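Local coordinates for probable oxidoreductase protein (Rhizobium etli, PDB 4FB5), which probably acts as a nucleotide-dependent oxidoreductase of the GFO/IDH/MocA family, in which a Rossmann-type domain is joined to a beta-sheet domain, at residues R174-D185 and R278-S289; E250-L258 and V268-W276. One frame throughout, in Å; residues are numbered along the deposited sequence.

Contact 1 (R174-D185 and R278-S289); sequences RVNHVRVEMDED and RKGRIALQIYGS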
loop_
_atom_site.group_PDB
_atom_site.type_symbol
_atom_site.label_atom_id
_atom_site.label_comp_id
_atom_site.label_asym_id
_atom_site.label_seq_id
_atom_site.Cartn_x
_atom_site.Cartn_y
_atom_site.Cartn_z
ATOM N N ARG A 174 -21.210 16.339 -6.533
ATOM C CA ARG A 174 -22.025 16.436 -5.313
ATOM C C ARG A 174 -21.754 15.157 -4.527
ATOM O O ARG A 174 -21.882 14.053 -5.085
ATOM C CB ARG A 174 -23.538 16.575 -5.639
ATOM C CG ARG A 174 -24.526 16.367 -4.428
ATOM C CD ARG A 174 -26.028 16.810 -4.680
ATOM N NE ARG A 174 -26.097 17.886 -5.683
ATOM C CZ ARG A 174 -26.170 19.203 -5.424
ATOM N NH1 ARG A 174 -26.235 19.650 -4.164
ATOM N NH2 ARG A 174 -26.201 20.084 -6.436
ATOM N N VAL A 175 -21.350 15.326 -3.266
ATOM C CA VAL A 175 -21.059 14.239 -2.348
ATOM C C VAL A 175 -22.365 13.548 -2.007
ATOM O O VAL A 175 -23.272 14.229 -1.621
ATOM C CB VAL A 175 -20.353 14.792 -1.105
ATOM C CG1 VAL A 175 -20.198 13.738 -0.044
ATOM C CG2 VAL A 175 -18.969 15.362 -1.514
ATOM N N ASN A 176 -22.454 12.230 -2.240
ATOM C CA ASN A 176 -23.613 11.400 -1.958
ATOM C C ASN A 176 -23.381 10.663 -0.616
ATOM O O ASN A 176 -24.275 10.651 0.231
ATOM C CB ASN A 176 -23.805 10.237 -2.968
ATOM C CG ASN A 176 -23.512 10.599 -4.420
ATOM O OD1 ASN A 176 -24.113 11.534 -4.992
ATOM N ND2 ASN A 176 -22.642 9.817 -5.065
ATOM N N HIS A 177 -22.211 10.014 -0.462
ATOM C CA HIS A 177 -21.926 9.090 0.632
ATOM C C HIS A 177 -20.596 9.351 1.334
ATOM O O HIS A 177 -19.595 9.711 0.714
ATOM C CB HIS A 177 -21.892 7.702 0.062
ATOM C CG HIS A 177 -21.690 6.627 1.071
ATOM N ND1 HIS A 177 -22.276 6.652 2.313
ATOM C CD2 HIS A 177 -21.019 5.453 0.996
ATOM C CE1 HIS A 177 -21.955 5.552 2.972
ATOM N NE2 HIS A 177 -21.200 4.804 2.192
ATOM N N VAL A 178 -20.561 9.163 2.633
ATOM C CA VAL A 178 -19.309 9.374 3.348
ATOM C C VAL A 178 -19.110 8.345 4.431
ATOM O O VAL A 178 -20.011 8.124 5.192
ATOM C CB VAL A 178 -19.241 10.755 3.993
ATOM C CG1 VAL A 178 -17.995 10.863 4.862
ATOM C CG2 VAL A 178 -19.278 11.825 2.932
ATOM N N ARG A 179 -17.914 7.753 4.481
ATOM C CA ARG A 179 -17.493 6.767 5.490
ATOM C C ARG A 179 -16.373 7.326 6.350
ATOM O O ARG A 179 -15.469 7.956 5.814
ATOM C CB ARG A 179 -16.980 5.532 4.778
ATOM C CG ARG A 179 -18.111 4.736 4.269
ATOM C CD ARG A 179 -17.662 3.719 3.274
ATOM N NE ARG A 179 -18.733 3.221 2.404
ATOM C CZ ARG A 179 -18.548 2.294 1.462
ATOM N NH1 ARG A 179 -17.330 1.791 1.277
ATOM N NH2 ARG A 179 -19.550 1.875 0.671
ATOM N N VAL A 180 -16.374 7.064 7.658
ATOM C CA VAL A 180 -15.315 7.621 8.553
ATOM C C VAL A 180 -14.964 6.716 9.703
ATOM O O VAL A 180 -15.842 6.375 10.445
ATOM C CB VAL A 180 -15.757 8.949 9.156
ATOM C CG1 VAL A 180 -14.690 9.487 10.012
ATOM C CG2 VAL A 180 -15.920 9.890 8.075
ATOM N N GLU A 181 -13.712 6.314 9.884
ATOM C CA GLU A 181 -13.421 5.272 10.890
ATOM C C GLU A 181 -12.445 5.846 11.835
ATOM O O GLU A 181 -11.439 6.360 11.391
ATOM C CB GLU A 181 -12.784 4.019 10.277
ATOM C CG GLU A 181 -13.722 3.127 9.396
ATOM C CD GLU A 181 -12.964 2.149 8.420
ATOM O OE1 GLU A 181 -11.973 1.494 8.844
ATOM O OE2 GLU A 181 -13.351 2.008 7.224
HETATM N N MSE A 182 -12.692 5.787 13.131
HETATM C CA MSE A 182 -11.590 6.092 14.048
HETATM C C MSE A 182 -11.253 4.953 14.983
HETATM O O MSE A 182 -12.053 4.634 15.874
HETATM C CB MSE A 182 -11.747 7.398 14.836
HETATM C CG MSE A 182 -10.558 7.618 15.774
HETATM SE SE MSE A 182 -10.427 9.432 16.433
HETATM C CE MSE A 182 -8.692 9.497 17.375
ATOM N N ASP A 183 -10.058 4.378 14.780
ATOM C CA ASP A 183 -9.605 3.217 15.547
ATOM C C ASP A 183 -8.227 3.300 16.229
ATOM O O ASP A 183 -7.233 3.816 15.661
ATOM C CB ASP A 183 -9.650 1.971 14.693
ATOM C CG ASP A 183 -10.850 1.924 13.820
ATOM O OD1 ASP A 183 -11.991 2.131 14.331
ATOM O OD2 ASP A 183 -10.657 1.669 12.597
ATOM N N GLU A 184 -8.187 2.791 17.455
ATOM C CA GLU A 184 -6.946 2.560 18.160
ATOM C C GLU A 184 -7.074 1.250 18.898
ATOM O O GLU A 184 -8.080 0.607 18.797
ATOM C CB GLU A 184 -6.585 3.733 19.078
ATOM C CG GLU A 184 -6.619 5.084 18.365
ATOM C CD GLU A 184 -5.874 6.228 19.084
ATOM O OE1 GLU A 184 -5.217 5.965 20.124
ATOM O OE2 GLU A 184 -5.937 7.401 18.593
ATOM N N ASP A 185 -6.046 0.830 19.614
ATOM C CA ASP A 185 -6.098 -0.441 20.321
ATOM C C ASP A 185 -5.652 -0.367 21.767
ATOM O O ASP A 185 -5.299 -1.387 22.340
ATOM C CB ASP A 185 -5.309 -1.524 19.601
ATOM C CG ASP A 185 -3.834 -1.170 19.435
ATOM O OD1 ASP A 185 -3.378 -0.145 20.021
ATOM O OD2 ASP A 185 -3.143 -1.912 18.696
ATOM N N ARG A 278 -4.750 -1.233 15.060
ATOM C CA ARG A 278 -4.922 0.135 14.665
ATOM C C ARG A 278 -4.234 1.023 15.716
ATOM O O ARG A 278 -4.436 0.857 16.914
ATOM C CB ARG A 278 -6.407 0.433 14.568
ATOM C CG ARG A 278 -7.198 -0.545 13.650
ATOM C CD ARG A 278 -6.636 -0.502 12.281
ATOM N NE ARG A 278 -7.525 -0.980 11.216
ATOM C CZ ARG A 278 -7.117 -1.050 9.953
ATOM N NH1 ARG A 278 -5.891 -0.690 9.700
ATOM N NH2 ARG A 278 -7.891 -1.499 8.983
ATOM N N LYS A 279 -3.402 1.960 15.296
ATOM C CA LYS A 279 -2.669 2.769 16.272
ATOM C C LYS A 279 -3.206 4.162 16.320
ATOM O O LYS A 279 -3.466 4.692 17.406
ATOM C CB LYS A 279 -1.175 2.811 15.983
ATOM C CG LYS A 279 -0.472 1.402 15.868
ATOM C CD LYS A 279 -0.883 0.445 16.997
ATOM C CE LYS A 279 -0.011 -0.784 16.990
ATOM N NZ LYS A 279 -0.442 -1.859 17.943
ATOM N N GLY A 280 -3.378 4.782 15.168
ATOM C CA GLY A 280 -3.802 6.157 15.162
ATOM C C GLY A 280 -4.625 6.353 13.931
ATOM O O GLY A 280 -4.446 7.342 13.252
ATOM N N ARG A 281 -5.516 5.398 13.632
ATOM C CA ARG A 281 -6.199 5.373 12.362
ATOM C C ARG A 281 -7.428 6.273 12.378
ATOM O O ARG A 281 -8.276 6.169 13.269
ATOM C CB ARG A 281 -6.639 3.962 12.028
ATOM C CG ARG A 281 -7.634 3.854 10.837
ATOM C CD ARG A 281 -7.751 2.391 10.501
ATOM N NE ARG A 281 -8.885 1.996 9.682
ATOM C CZ ARG A 281 -8.805 1.824 8.368
ATOM N NH1 ARG A 281 -7.643 2.012 7.737
ATOM N NH2 ARG A 281 -9.880 1.455 7.688
ATOM N N ILE A 282 -7.541 7.119 11.369
ATOM C CA ILE A 282 -8.783 7.786 11.069
ATOM C C ILE A 282 -8.894 7.619 9.593
ATOM O O ILE A 282 -8.011 8.103 8.865
ATOM C CB ILE A 282 -8.662 9.281 11.338
ATOM C CG1 ILE A 282 -8.426 9.505 12.833
ATOM C CG2 ILE A 282 -9.879 9.983 10.827
ATOM C CD1 ILE A 282 -8.242 10.944 13.247
ATOM N N ALA A 283 -9.918 6.921 9.133
ATOM C CA ALA A 283 -10.001 6.622 7.709
ATOM C C ALA A 283 -11.239 7.258 7.179
ATOM O O ALA A 283 -12.356 7.045 7.670
ATOM C CB ALA A 283 -10.023 5.136 7.444
ATOM N N LEU A 284 -11.052 8.052 6.162
ATOM C CA LEU A 284 -12.154 8.805 5.638
ATOM C C LEU A 284 -12.303 8.518 4.165
ATOM O O LEU A 284 -11.327 8.591 3.432
ATOM C CB LEU A 284 -11.864 10.254 5.918
ATOM C CG LEU A 284 -12.683 11.321 5.249
ATOM C CD1 LEU A 284 -14.058 11.215 5.772
ATOM C CD2 LEU A 284 -12.047 12.650 5.648
ATOM N N GLN A 285 -13.498 8.111 3.752
ATOM C CA GLN A 285 -13.786 7.906 2.334
ATOM C C GLN A 285 -14.963 8.777 1.932
ATOM O O GLN A 285 -15.997 8.777 2.597
ATOM C CB GLN A 285 -14.097 6.446 1.999
ATOM C CG GLN A 285 -13.108 5.421 2.555
ATOM C CD GLN A 285 -13.717 3.998 2.570
ATOM O OE1 GLN A 285 -14.062 3.446 3.646
ATOM N NE2 GLN A 285 -13.879 3.409 1.364
ATOM N N ILE A 286 -14.800 9.544 0.861
ATOM C CA ILE A 286 -15.840 10.469 0.401
ATOM C C ILE A 286 -16.286 10.165 -1.018
ATOM O O ILE A 286 -15.476 10.082 -1.893
ATOM C CB ILE A 286 -15.337 11.875 0.394
ATOM C CG1 ILE A 286 -14.682 12.216 1.730
ATOM C CG2 ILE A 286 -16.477 12.805 0.062
ATOM C CD1 ILE A 286 -13.842 13.501 1.650
ATOM N N TYR A 287 -17.570 10.018 -1.272
ATOM C CA TYR A 287 -17.983 9.613 -2.620
ATOM C C TYR A 287 -18.962 10.611 -3.231
ATOM O O TYR A 287 -20.024 10.898 -2.633
ATOM C CB TYR A 287 -18.558 8.206 -2.644
ATOM C CG TYR A 287 -17.587 7.118 -2.254
ATOM C CD1 TYR A 287 -16.667 6.619 -3.148
ATOM C CD2 TYR A 287 -17.621 6.558 -1.001
ATOM C CE1 TYR A 287 -15.771 5.602 -2.769
ATOM C CE2 TYR A 287 -16.734 5.562 -0.617
ATOM C CZ TYR A 287 -15.817 5.087 -1.501
ATOM O OH TYR A 287 -14.939 4.077 -1.116
ATOM N N GLY A 288 -18.597 11.132 -4.405
ATOM C CA GLY A 288 -19.403 12.072 -5.142
ATOM C C GLY A 288 -19.794 11.614 -6.533
ATOM O O GLY A 288 -19.429 10.562 -6.990
ATOM N N SER A 289 -20.555 12.431 -7.228
ATOM C CA SER A 289 -21.038 12.042 -8.543
ATOM C C SER A 289 -19.988 12.203 -9.630
ATOM O O SER A 289 -20.189 11.716 -10.749
ATOM C CB SER A 289 -22.276 12.834 -8.890
ATOM O OG SER A 289 -21.975 14.188 -8.805
#

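Contact 2 (E250-L258 and V268-W276); sequences ENHDAANVL and VLMANRAAW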
loop_
_atom_site.group_PDB
_atom_site.type_symbol
_atom_site.label_atom_id
_atom_site.label_comp_id
_atom_site.label_asym_id
_atom_site.label_seq_id
_atom_site.Cartn_x
_atom_site.Cartn_y
_atom_site.Cartn_z
ATOM N N GLU A 250 -18.756 -0.063 32.238
ATOM C CA GLU A 250 -20.004 0.714 32.325
ATOM C C GLU A 250 -20.406 1.361 30.986
ATOM O O GLU A 250 -21.571 1.795 30.775
ATOM C CB GLU A 250 -19.811 1.809 33.374
ATOM C CG GLU A 250 -19.799 1.255 34.780
ATOM C CD GLU A 250 -19.563 2.316 35.865
ATOM O OE1 GLU A 250 -19.761 3.530 35.639
ATOM O OE2 GLU A 250 -19.166 1.919 36.981
ATOM N N ASN A 251 -19.411 1.330 30.108
ATOM C CA ASN A 251 -19.141 2.136 28.960
ATOM C C ASN A 251 -19.097 1.215 27.784
ATOM O O ASN A 251 -19.075 -0.036 27.926
ATOM C CB ASN A 251 -17.658 2.531 29.091
ATOM C CG ASN A 251 -17.471 3.955 29.208
ATOM O OD1 ASN A 251 -18.428 4.674 29.157
ATOM N ND2 ASN A 251 -16.264 4.407 29.368
ATOM N N HIS A 252 -18.897 1.836 26.633
ATOM C CA HIS A 252 -18.825 1.126 25.377
ATOM C C HIS A 252 -17.549 1.510 24.617
ATOM O O HIS A 252 -17.259 2.685 24.410
ATOM C CB HIS A 252 -20.083 1.413 24.569
ATOM C CG HIS A 252 -21.287 0.728 25.111
ATOM N ND1 HIS A 252 -22.155 1.339 25.998
ATOM C CD2 HIS A 252 -21.739 -0.547 24.949
ATOM C CE1 HIS A 252 -23.109 0.482 26.325
ATOM N NE2 HIS A 252 -22.875 -0.674 25.719
ATOM N N ASP A 253 -16.764 0.528 24.226
ATOM C CA ASP A 253 -15.508 0.815 23.553
ATOM C C ASP A 253 -15.653 0.887 22.038
ATOM O O ASP A 253 -14.694 1.132 21.329
ATOM C CB ASP A 253 -14.452 -0.186 23.977
ATOM C CG ASP A 253 -13.858 0.176 25.319
ATOM O OD1 ASP A 253 -13.289 1.294 25.445
ATOM O OD2 ASP A 253 -13.964 -0.621 26.271
ATOM N N ALA A 254 -16.866 0.729 21.544
ATOM C CA ALA A 254 -17.097 0.731 20.103
ATOM C C ALA A 254 -18.518 1.214 19.759
ATOM O O ALA A 254 -19.499 0.881 20.449
ATOM C CB ALA A 254 -16.832 -0.687 19.503
ATOM N N ALA A 255 -18.607 1.959 18.673
ATOM C CA ALA A 255 -19.835 2.581 18.230
ATOM C C ALA A 255 -19.861 2.698 16.709
ATOM O O ALA A 255 -18.906 3.114 16.049
ATOM C CB ALA A 255 -19.996 3.942 18.858
ATOM N N ASN A 256 -20.999 2.321 16.163
ATOM C CA ASN A 256 -21.216 2.342 14.744
ATOM C C ASN A 256 -22.481 3.145 14.556
ATOM O O ASN A 256 -23.478 2.922 15.222
ATOM C CB ASN A 256 -21.341 0.908 14.298
ATOM C CG ASN A 256 -20.123 0.088 14.680
ATOM O OD1 ASN A 256 -18.989 0.478 14.450
ATOM N ND2 ASN A 256 -20.354 -1.057 15.224
ATOM N N VAL A 257 -22.426 4.141 13.707
ATOM C CA VAL A 257 -23.500 5.086 13.634
ATOM C C VAL A 257 -23.802 5.292 12.176
ATOM O O VAL A 257 -22.889 5.576 11.399
ATOM C CB VAL A 257 -23.049 6.412 14.224
ATOM C CG1 VAL A 257 -24.191 7.425 14.256
ATOM C CG2 VAL A 257 -22.452 6.201 15.610
ATOM N N LEU A 258 -25.063 5.120 11.795
ATOM C CA LEU A 258 -25.552 5.559 10.511
ATOM C C LEU A 258 -25.968 7.002 10.681
ATOM O O LEU A 258 -26.470 7.369 11.735
ATOM C CB LEU A 258 -26.749 4.736 10.197
ATOM C CG LEU A 258 -26.488 3.525 9.337
ATOM C CD1 LEU A 258 -25.132 2.984 9.526
ATOM C CD2 LEU A 258 -27.546 2.465 9.542
ATOM N N VAL A 268 -21.554 7.050 7.322
ATOM C CA VAL A 268 -21.365 6.003 8.318
ATOM C C VAL A 268 -20.175 6.406 9.135
ATOM O O VAL A 268 -19.180 6.837 8.567
ATOM C CB VAL A 268 -21.103 4.647 7.697
ATOM C CG1 VAL A 268 -21.034 3.573 8.761
ATOM C CG2 VAL A 268 -22.218 4.304 6.733
ATOM N N LEU A 269 -20.306 6.303 10.454
ATOM C CA LEU A 269 -19.218 6.542 11.429
ATOM C C LEU A 269 -18.965 5.275 12.286
ATOM O O LEU A 269 -19.884 4.616 12.755
ATOM C CB LEU A 269 -19.537 7.715 12.329
ATOM C CG LEU A 269 -18.422 8.327 13.174
ATOM C CD1 LEU A 269 -18.681 9.813 13.286
ATOM C CD2 LEU A 269 -18.230 7.688 14.566
HETATM N N MSE A 270 -17.706 4.926 12.452
HETATM C CA MSE A 270 -17.306 3.756 13.215
HETATM C C MSE A 270 -16.178 4.266 14.077
HETATM O O MSE A 270 -15.280 4.936 13.570
HETATM C CB MSE A 270 -16.833 2.647 12.296
HETATM C CG MSE A 270 -17.941 2.195 11.414
HETATM SE SE MSE A 270 -17.489 1.298 9.717
HETATM C CE MSE A 270 -17.287 2.864 8.504
ATOM N N ALA A 271 -16.256 4.011 15.374
ATOM C CA ALA A 271 -15.222 4.427 16.309
ATOM C C ALA A 271 -14.977 3.206 17.152
ATOM O O ALA A 271 -15.912 2.476 17.469
ATOM C CB ALA A 271 -15.644 5.623 17.135
ATOM N N ASN A 272 -13.710 2.909 17.404
ATOM C CA ASN A 272 -13.365 1.676 18.114
ATOM C C ASN A 272 -12.046 1.844 18.874
ATOM O O ASN A 272 -11.024 2.222 18.284
ATOM C CB ASN A 272 -13.346 0.522 17.143
ATOM C CG ASN A 272 -13.140 -0.826 17.804
ATOM O OD1 ASN A 272 -12.681 -0.936 18.939
ATOM N ND2 ASN A 272 -13.481 -1.888 17.061
ATOM N N ARG A 273 -12.075 1.558 20.170
ATOM C CA ARG A 273 -10.898 1.719 21.013
ATOM C C ARG A 273 -10.252 0.385 21.374
ATOM O O ARG A 273 -9.296 0.347 22.149
ATOM C CB ARG A 273 -11.254 2.489 22.286
ATOM C CG ARG A 273 -11.981 3.800 22.036
ATOM C CD ARG A 273 -12.968 4.105 23.152
ATOM N NE ARG A 273 -12.387 4.969 24.176
ATOM C CZ ARG A 273 -12.668 4.884 25.472
ATOM N NH1 ARG A 273 -13.527 3.972 25.908
ATOM N NH2 ARG A 273 -12.092 5.711 26.333
ATOM N N ALA A 274 -10.765 -0.708 20.817
ATOM C CA ALA A 274 -10.210 -1.986 21.102
ATOM C C ALA A 274 -10.005 -2.671 19.786
ATOM O O ALA A 274 -10.455 -3.791 19.558
ATOM C CB ALA A 274 -11.156 -2.766 21.991
ATOM N N ALA A 275 -9.319 -1.988 18.890
ATOM C CA ALA A 275 -9.153 -2.512 17.529
ATOM C C ALA A 275 -7.707 -2.852 17.336
ATOM O O ALA A 275 -6.936 -1.989 16.896
ATOM C CB ALA A 275 -9.611 -1.460 16.502
ATOM N N TRP A 276 -7.332 -4.091 17.687
ATOM C CA TRP A 276 -5.923 -4.525 17.680
ATOM C C TRP A 276 -5.223 -4.210 16.371
ATOM O O TRP A 276 -5.727 -4.561 15.294
ATOM C CB TRP A 276 -5.769 -6.004 17.931
ATOM C CG TRP A 276 -5.726 -6.410 19.376
ATOM C CD1 TRP A 276 -6.642 -7.241 20.025
ATOM C CD2 TRP A 276 -4.773 -6.035 20.356
ATOM N NE1 TRP A 276 -6.290 -7.403 21.316
ATOM C CE2 TRP A 276 -5.147 -6.688 21.565
ATOM C CE3 TRP A 276 -3.661 -5.204 20.351
ATOM C CZ2 TRP A 276 -4.424 -6.546 22.767
ATOM C CZ3 TRP A 276 -2.955 -5.021 21.541
ATOM C CH2 TRP A 276 -3.330 -5.714 22.746
#

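Contact 1 (R174-D185 and R278-S289)
The guanidinium of R281 has E181 OE1 and D183 OD2 at its edge, near its plane, while A283 CB lies 3.6 Å above one face and R278 NH2 lies 3.5 Å above the opposite face. This is a three-residue salt-bridge network on an antiparallel strand pair, 175-183 with 281-288, in the large open sheet of the GFO/IDH/MocA C-terminal domain; the strand directions differ by 158°. R281 faces D183 in the register, but its CG lies anti to the backbone N (chi1 168°) and its chain runs extended to NE, which brings the head group to E181 as well, a diagonal neighbour. R281 NE to D183 OD2 is long and weak at 3.4 Å. R179 and these two acids pair reciprocally with the acids and R179 of the second subunit, R278 NE bonds Y287 OH there, and R281 NH1 turns to D296. Further along this face, Y287 CE2 sits 4.1 Å over a face of the R179 guanidinium, offset toward the rim, and R179 NE donates to H177 NE2 at 2.9 Å. V175, V178, V180, M182, I282, L284 and I286 form the apolar face, with V180 and M182 against helix 206-221. At the opposite end, past D183, K279 NZ forms a salt bridge with the syn lone pair of D185 OD2 at 2.8 Å. With an alanine in place of the aspartate, NZ of K279 would probably lose this carboxylate as its mate, and G277 N its side-chain acceptor. A classic beta bulge shifts the register near V175: Y287 O accepts from N176 N at 2.8 Å and from H177 N at 3.2 Å, both within the carbonyl plane.

Contact 2 (E250-L258 and V268-W276)
D253 and R273 cross at about a right angle at the open end of the beta hairpin of strands 254-261 and 266-272. Their carboxylate and guanidinium planes are 27° apart, and OD1 of D253 forms a salt bridge with NH1 of R273 at 2.7 Å. The arginine chain bends at chi2 and again at chi3 (95°), which brings NH1 to the acid; NH2 bridges instead to D209 on helix 206-221, so the guanidinium ties the hairpin to that helix.

Within the strands the pairing is antiparallel. V257 and L269, a hydrogen-bonded pair, approach through their beta carbons, CB to CB 4.2 Å, on the face shared with A255 and A271. Helix 206-221 packs on this face, with L207 at A255 and L215 at L269. On the other face N256 and M270 also meet at about a right angle; CG of M270 touches the N256 side chain, and the selenomethionine chain runs away from N256 past CG and bends at chi3. N256 also packs on H177 of the second subunit. L258 CD1 touches V268 CG1 at 4.2 Å, and A254 CB rests 4.1 Å from N272 CG.

The backbone bond R273 N to D253 O, 2.9 Å, carries the pairing one step past the strand ends. Over the same residues an Asx turn bends the chain: N272 OD1 accepts from A274 N at 2.7 Å, with an N-H...O angle of 163°.

How the contacts relate
Contacts 1 and 2 are consecutive parts of one mixed sheet, their centres 14 Å apart, and strand 175-183 runs parallel to strand 266-272 at the join. The evidence is in two probable hydrogen bonds: M182 N to M270 O and M182 O to N272 N, each 2.8 Å. Side chains continue the seam, D183 OD1 lying 3.5 Å from N272 CB. In sequence, contact 2 is nested inside the loop closed by contact 1, and strand 266-272 is followed directly by strand 281-288. Helix 206-221 lies against both contacts on one face, through V180 and L269 among others, while both also touch the second subunit.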